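Local coordinates for protein serpin B3 (Homo sapiens, PDB 4ZK3) that belongs to the serpin family of protease inhibitors and, as Pso p27, forms large aggregates linked to the pathogenesis of psoriasis, at residues 9-20 / 258-267. Sequence-based numbering, arbitrary orientation.
Sequences TKFMFDLFQQFR and EEKLTAEKLM
In this serpin fold the N-terminal helix 4-19 packs against the junction between helices 254-260 and 263-269, and the ring of Phe13 packs against the join. With chi1 at -76°, CG of Phe13 lies anti to its carbonyl carbon and the ring reaches the backbone between the two helices: CD2 is 3.5 Å from Ala263 N, and the carbonyl carbon of Thr262 lies over one face. Met12 CE lies on the opposite face, 3.5 Å above the ring plane and displaced toward its rim, while Leu266 CD2 meets the ring edge at Phe13 CZ (3.5 Å). The second helix starts here, its N-cap Thr262 OG1 accepting from Lys265 N over 3.0 Å at a nearly straight 167°. On one flank of Phe13, Ala263 CB rests between Thr9 CG2 and Lys10 CG, 3.8 Å from each. At the other end Glu258 carries the contact. Glu258 OE2, salt-bridged to Arg386 of strand 380-387, also lies in the plane of the Phe16 ring, at its edge, 3.4 Å from Phe16 CZ. Glu258 OE1 pairs with Arg20 NH2 at 3.4 Å by charge alone, well out of the guanidinium plane, and Glu258 CB sits over the centre of that guanidinium, 3.8 Å above it.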
loop_
_atom_site.group_PDB
_atom_site.type_symbol
_atom_site.label_atom_id
_atom_site.label_comp_id
_atom_site.label_asym_id
_atom_site.label_seq_id
_atom_site.Cartn_x
_atom_site.Cartn_y
_atom_site.Cartn_z
ATOM N N THR A 9 8.575 -1.743 5.598
ATOM C CA THR A 9 9.310 -1.622 4.341
ATOM C C THR A 9 9.861 -2.956 3.838
ATOM O O THR A 9 9.849 -3.231 2.633
ATOM C CB THR A 9 10.417 -0.561 4.459
ATOM O OG1 THR A 9 9.823 0.711 4.738
ATOM C CG2 THR A 9 11.181 -0.425 3.130
ATOM N N LYS A 10 10.296 -3.823 4.739
ATOM C CA LYS A 10 10.754 -5.165 4.308
ATOM C C LYS A 10 9.646 -6.027 3.756
ATOM O O LYS A 10 9.784 -6.677 2.702
ATOM C CB LYS A 10 11.423 -5.889 5.486
ATOM C CG LYS A 10 12.722 -5.220 5.973
ATOM C CD LYS A 10 13.261 -5.908 7.223
ATOM C CE LYS A 10 14.548 -5.282 7.707
ATOM N NZ LYS A 10 15.656 -5.549 6.739
ATOM N N PHE A 11 8.526 -6.026 4.457
ATOM C CA PHE A 11 7.313 -6.694 3.985
ATOM C C PHE A 11 6.892 -6.155 2.637
ATOM O O PHE A 11 6.569 -6.944 1.726
ATOM C CB PHE A 11 6.197 -6.521 5.038
ATOM C CG PHE A 11 4.899 -7.116 4.656
ATOM C CD1 PHE A 11 4.794 -8.423 4.296
ATOM C CD2 PHE A 11 3.711 -6.339 4.724
ATOM C CE1 PHE A 11 3.564 -8.997 3.979
ATOM C CE2 PHE A 11 2.493 -6.889 4.381
ATOM C CZ PHE A 11 2.405 -8.230 4.003
ATOM N N MET A 12 6.963 -4.836 2.473
ATOM C CA MET A 12 6.712 -4.186 1.168
ATOM C C MET A 12 7.585 -4.781 0.033
ATOM O O MET A 12 7.066 -5.127 -1.030
ATOM C CB MET A 12 6.909 -2.647 1.259
ATOM C CG MET A 12 6.723 -1.840 -0.063
ATOM S SD MET A 12 7.310 -0.170 0.174
ATOM C CE MET A 12 9.026 -0.442 -0.287
ATOM N N PHE A 13 8.890 -4.950 0.249
ATOM C CA PHE A 13 9.716 -5.579 -0.796
ATOM C C PHE A 13 9.425 -7.068 -0.991
ATOM O O PHE A 13 9.481 -7.569 -2.147
ATOM C CB PHE A 13 11.188 -5.332 -0.556
ATOM C CG PHE A 13 11.605 -3.944 -0.911
ATOM C CD1 PHE A 13 11.600 -3.547 -2.233
ATOM C CD2 PHE A 13 11.936 -3.011 0.076
ATOM C CE1 PHE A 13 11.975 -2.256 -2.586
ATOM C CE2 PHE A 13 12.297 -1.718 -0.258
ATOM C CZ PHE A 13 12.315 -1.332 -1.595
ATOM N N ASP A 14 9.087 -7.767 0.099
ATOM C CA ASP A 14 8.772 -9.170 -0.018
ATOM C C ASP A 14 7.528 -9.261 -0.884
ATOM O O ASP A 14 7.389 -10.195 -1.706
ATOM C CB ASP A 14 8.520 -9.873 1.299
ATOM C CG ASP A 14 9.712 -9.833 2.241
ATOM O OD1 ASP A 14 10.840 -9.449 1.858
ATOM O OD2 ASP A 14 9.470 -10.148 3.418
ATOM N N LEU A 15 6.615 -8.291 -0.750
ATOM C CA LEU A 15 5.423 -8.330 -1.617
ATOM C C LEU A 15 5.780 -8.098 -3.048
ATOM O O LEU A 15 5.258 -8.786 -3.937
ATOM C CB LEU A 15 4.342 -7.330 -1.207
ATOM C CG LEU A 15 3.590 -7.687 0.067
ATOM C CD1 LEU A 15 2.799 -6.472 0.564
ATOM C CD2 LEU A 15 2.682 -8.865 0.019
ATOM N N PHE A 16 6.600 -7.096 -3.267
ATOM C CA PHE A 16 6.939 -6.650 -4.599
ATOM C C PHE A 16 7.498 -7.795 -5.469
ATOM O O PHE A 16 7.129 -7.923 -6.625
ATOM C CB PHE A 16 7.922 -5.489 -4.533
ATOM C CG PHE A 16 8.209 -4.892 -5.862
ATOM C CD1 PHE A 16 7.335 -4.017 -6.445
ATOM C CD2 PHE A 16 9.334 -5.264 -6.578
ATOM C CE1 PHE A 16 7.583 -3.479 -7.686
ATOM C CE2 PHE A 16 9.602 -4.736 -7.824
ATOM C CZ PHE A 16 8.709 -3.861 -8.393
ATOM N N GLN A 17 8.404 -8.590 -4.896
ATOM C CA GLN A 17 9.025 -9.764 -5.591
ATOM C C GLN A 17 7.975 -10.790 -6.022
ATOM O O GLN A 17 8.034 -11.303 -7.105
ATOM C CB GLN A 17 10.114 -10.393 -4.706
ATOM C CG GLN A 17 11.205 -9.442 -4.190
ATOM C CD GLN A 17 12.203 -8.880 -5.227
ATOM O OE1 GLN A 17 13.388 -8.688 -4.913
ATOM N NE2 GLN A 17 11.749 -8.589 -6.419
ATOM N N GLN A 18 6.938 -11.002 -5.241
ATOM C CA GLN A 18 5.829 -11.838 -5.683
ATOM C C GLN A 18 5.019 -11.211 -6.801
ATOM O O GLN A 18 4.708 -11.880 -7.809
ATOM C CB GLN A 18 4.917 -12.227 -4.504
ATOM C CG GLN A 18 5.690 -13.001 -3.426
ATOM C CD GLN A 18 6.291 -14.289 -4.007
ATOM O OE1 GLN A 18 5.609 -15.064 -4.712
ATOM N NE2 GLN A 18 7.584 -14.458 -3.806
ATOM N N PHE A 19 4.730 -9.916 -6.656
ATOM C CA PHE A 19 3.921 -9.187 -7.599
ATOM C C PHE A 19 4.590 -9.128 -8.978
ATOM O O PHE A 19 3.896 -9.125 -9.997
ATOM C CB PHE A 19 3.627 -7.760 -7.127
ATOM C CG PHE A 19 2.750 -7.682 -5.926
ATOM C CD1 PHE A 19 1.937 -8.717 -5.555
ATOM C CD2 PHE A 19 2.727 -6.521 -5.166
ATOM C CE1 PHE A 19 1.160 -8.632 -4.435
ATOM C CE2 PHE A 19 1.926 -6.422 -4.061
ATOM C CZ PHE A 19 1.139 -7.485 -3.689
ATOM N N ARG A 20 5.900 -9.114 -8.991
ATOM C CA ARG A 20 6.644 -9.151 -10.243
ATOM C C ARG A 20 6.284 -10.315 -11.174
ATOM O O ARG A 20 6.511 -10.225 -12.389
ATOM C CB ARG A 20 8.117 -9.277 -9.976
ATOM C CG ARG A 20 8.681 -8.018 -9.366
ATOM C CD ARG A 20 10.160 -8.128 -9.198
ATOM N NE ARG A 20 10.770 -8.075 -10.513
ATOM C CZ ARG A 20 12.039 -8.331 -10.760
ATOM N NH1 ARG A 20 12.849 -8.613 -9.770
ATOM N NH2 ARG A 20 12.507 -8.266 -11.999
ATOM N N GLU A 258 15.418 -3.376 -9.892
ATOM C CA GLU A 258 14.503 -4.186 -9.089
ATOM C C GLU A 258 15.224 -5.288 -8.292
ATOM O O GLU A 258 14.792 -5.628 -7.204
ATOM C CB GLU A 258 13.374 -4.771 -9.929
ATOM C CG GLU A 258 12.413 -3.722 -10.494
ATOM C CD GLU A 258 11.451 -4.312 -11.513
ATOM O OE1 GLU A 258 11.924 -4.974 -12.471
ATOM O OE2 GLU A 258 10.237 -4.120 -11.382
ATOM N N GLU A 259 16.299 -5.839 -8.844
ATOM C CA GLU A 259 17.056 -6.898 -8.173
ATOM C C GLU A 259 17.844 -6.346 -7.004
ATOM O O GLU A 259 17.938 -6.956 -5.951
ATOM C CB GLU A 259 17.991 -7.595 -9.175
ATOM C CG GLU A 259 17.256 -8.483 -10.187
ATOM C CD GLU A 259 18.097 -8.816 -11.434
ATOM O OE1 GLU A 259 19.271 -8.360 -11.550
ATOM O OE2 GLU A 259 17.571 -9.532 -12.319
ATOM N N LYS A 260 18.397 -5.170 -7.174
ATOM C CA LYS A 260 19.269 -4.589 -6.181
ATOM C C LYS A 260 18.576 -3.769 -5.072
ATOM O O LYS A 260 19.172 -3.493 -4.028
ATOM C CB LYS A 260 20.270 -3.690 -6.901
ATOM C CG LYS A 260 20.804 -4.283 -8.199
ATOM C CD LYS A 260 22.312 -4.441 -8.183
ATOM C CE LYS A 260 22.725 -5.609 -7.295
ATOM N NZ LYS A 260 24.199 -5.756 -7.276
ATOM N N LEU A 261 17.343 -3.334 -5.293
ATOM C CA LEU A 261 16.670 -2.436 -4.347
ATOM C C LEU A 261 16.059 -3.295 -3.256
ATOM O O LEU A 261 15.007 -3.917 -3.460
ATOM C CB LEU A 261 15.587 -1.639 -5.067
ATOM C CG LEU A 261 15.345 -0.178 -4.750
ATOM C CD1 LEU A 261 13.837 0.076 -4.894
ATOM C CD2 LEU A 261 15.856 0.315 -3.404
ATOM N N THR A 262 16.761 -3.365 -2.135
ATOM C CA THR A 262 16.281 -3.960 -0.878
ATOM C C THR A 262 15.844 -2.834 0.074
ATOM O O THR A 262 16.095 -1.652 -0.207
ATOM C CB THR A 262 17.477 -4.634 -0.176
ATOM O OG1 THR A 262 18.431 -3.602 0.131
ATOM C CG2 THR A 262 18.107 -5.668 -1.064
ATOM N N ALA A 263 15.241 -3.190 1.215
ATOM C CA ALA A 263 14.799 -2.182 2.169
ATOM C C ALA A 263 16.005 -1.374 2.659
ATOM O O ALA A 263 15.972 -0.149 2.757
ATOM C CB ALA A 263 14.077 -2.838 3.348
ATOM N N GLU A 264 17.095 -2.080 2.963
ATOM C CA GLU A 264 18.317 -1.459 3.469
ATOM C C GLU A 264 18.857 -0.440 2.462
ATOM O O GLU A 264 19.095 0.688 2.810
ATOM C CB GLU A 264 19.308 -2.603 3.748
ATOM C CG GLU A 264 20.653 -2.274 4.343
ATOM C CD GLU A 264 21.436 -3.573 4.550
ATOM O OE1 GLU A 264 21.619 -4.258 3.536
ATOM O OE2 GLU A 264 21.787 -3.946 5.703
ATOM N N LYS A 265 18.934 -0.814 1.185
ATOM C CA LYS A 265 19.392 0.079 0.120
ATOM C C LYS A 265 18.453 1.270 -0.116
ATOM O O LYS A 265 18.911 2.418 -0.281
ATOM C CB LYS A 265 19.522 -0.682 -1.217
ATOM C CG LYS A 265 20.536 -1.835 -1.241
ATOM C CD LYS A 265 21.913 -1.326 -1.618
ATOM C CE LYS A 265 23.019 -2.011 -0.813
ATOM N NZ LYS A 265 24.352 -1.359 -0.988
ATOM N N LEU A 266 17.139 1.009 -0.141
ATOM C CA LEU A 266 16.163 2.105 -0.241
ATOM C C LEU A 266 16.366 3.156 0.825
ATOM O O LEU A 266 16.339 4.372 0.568
ATOM C CB LEU A 266 14.746 1.568 -0.098
ATOM C CG LEU A 266 13.592 2.537 -0.454
ATOM C CD1 LEU A 266 13.763 3.020 -1.881
ATOM C CD2 LEU A 266 12.207 1.917 -0.359
ATOM N N MET A 267 16.560 2.682 2.048
ATOM C CA MET A 267 16.707 3.587 3.172
ATOM C C MET A 267 17.939 4.434 3.032
ATOM O O MET A 267 17.917 5.606 3.349
ATOM C CB MET A 267 16.678 2.830 4.500
ATOM C CG MET A 267 15.299 2.207 4.740
ATOM S SD MET A 267 15.112 1.326 6.295
ATOM C CE MET A 267 13.847 0.098 5.909
#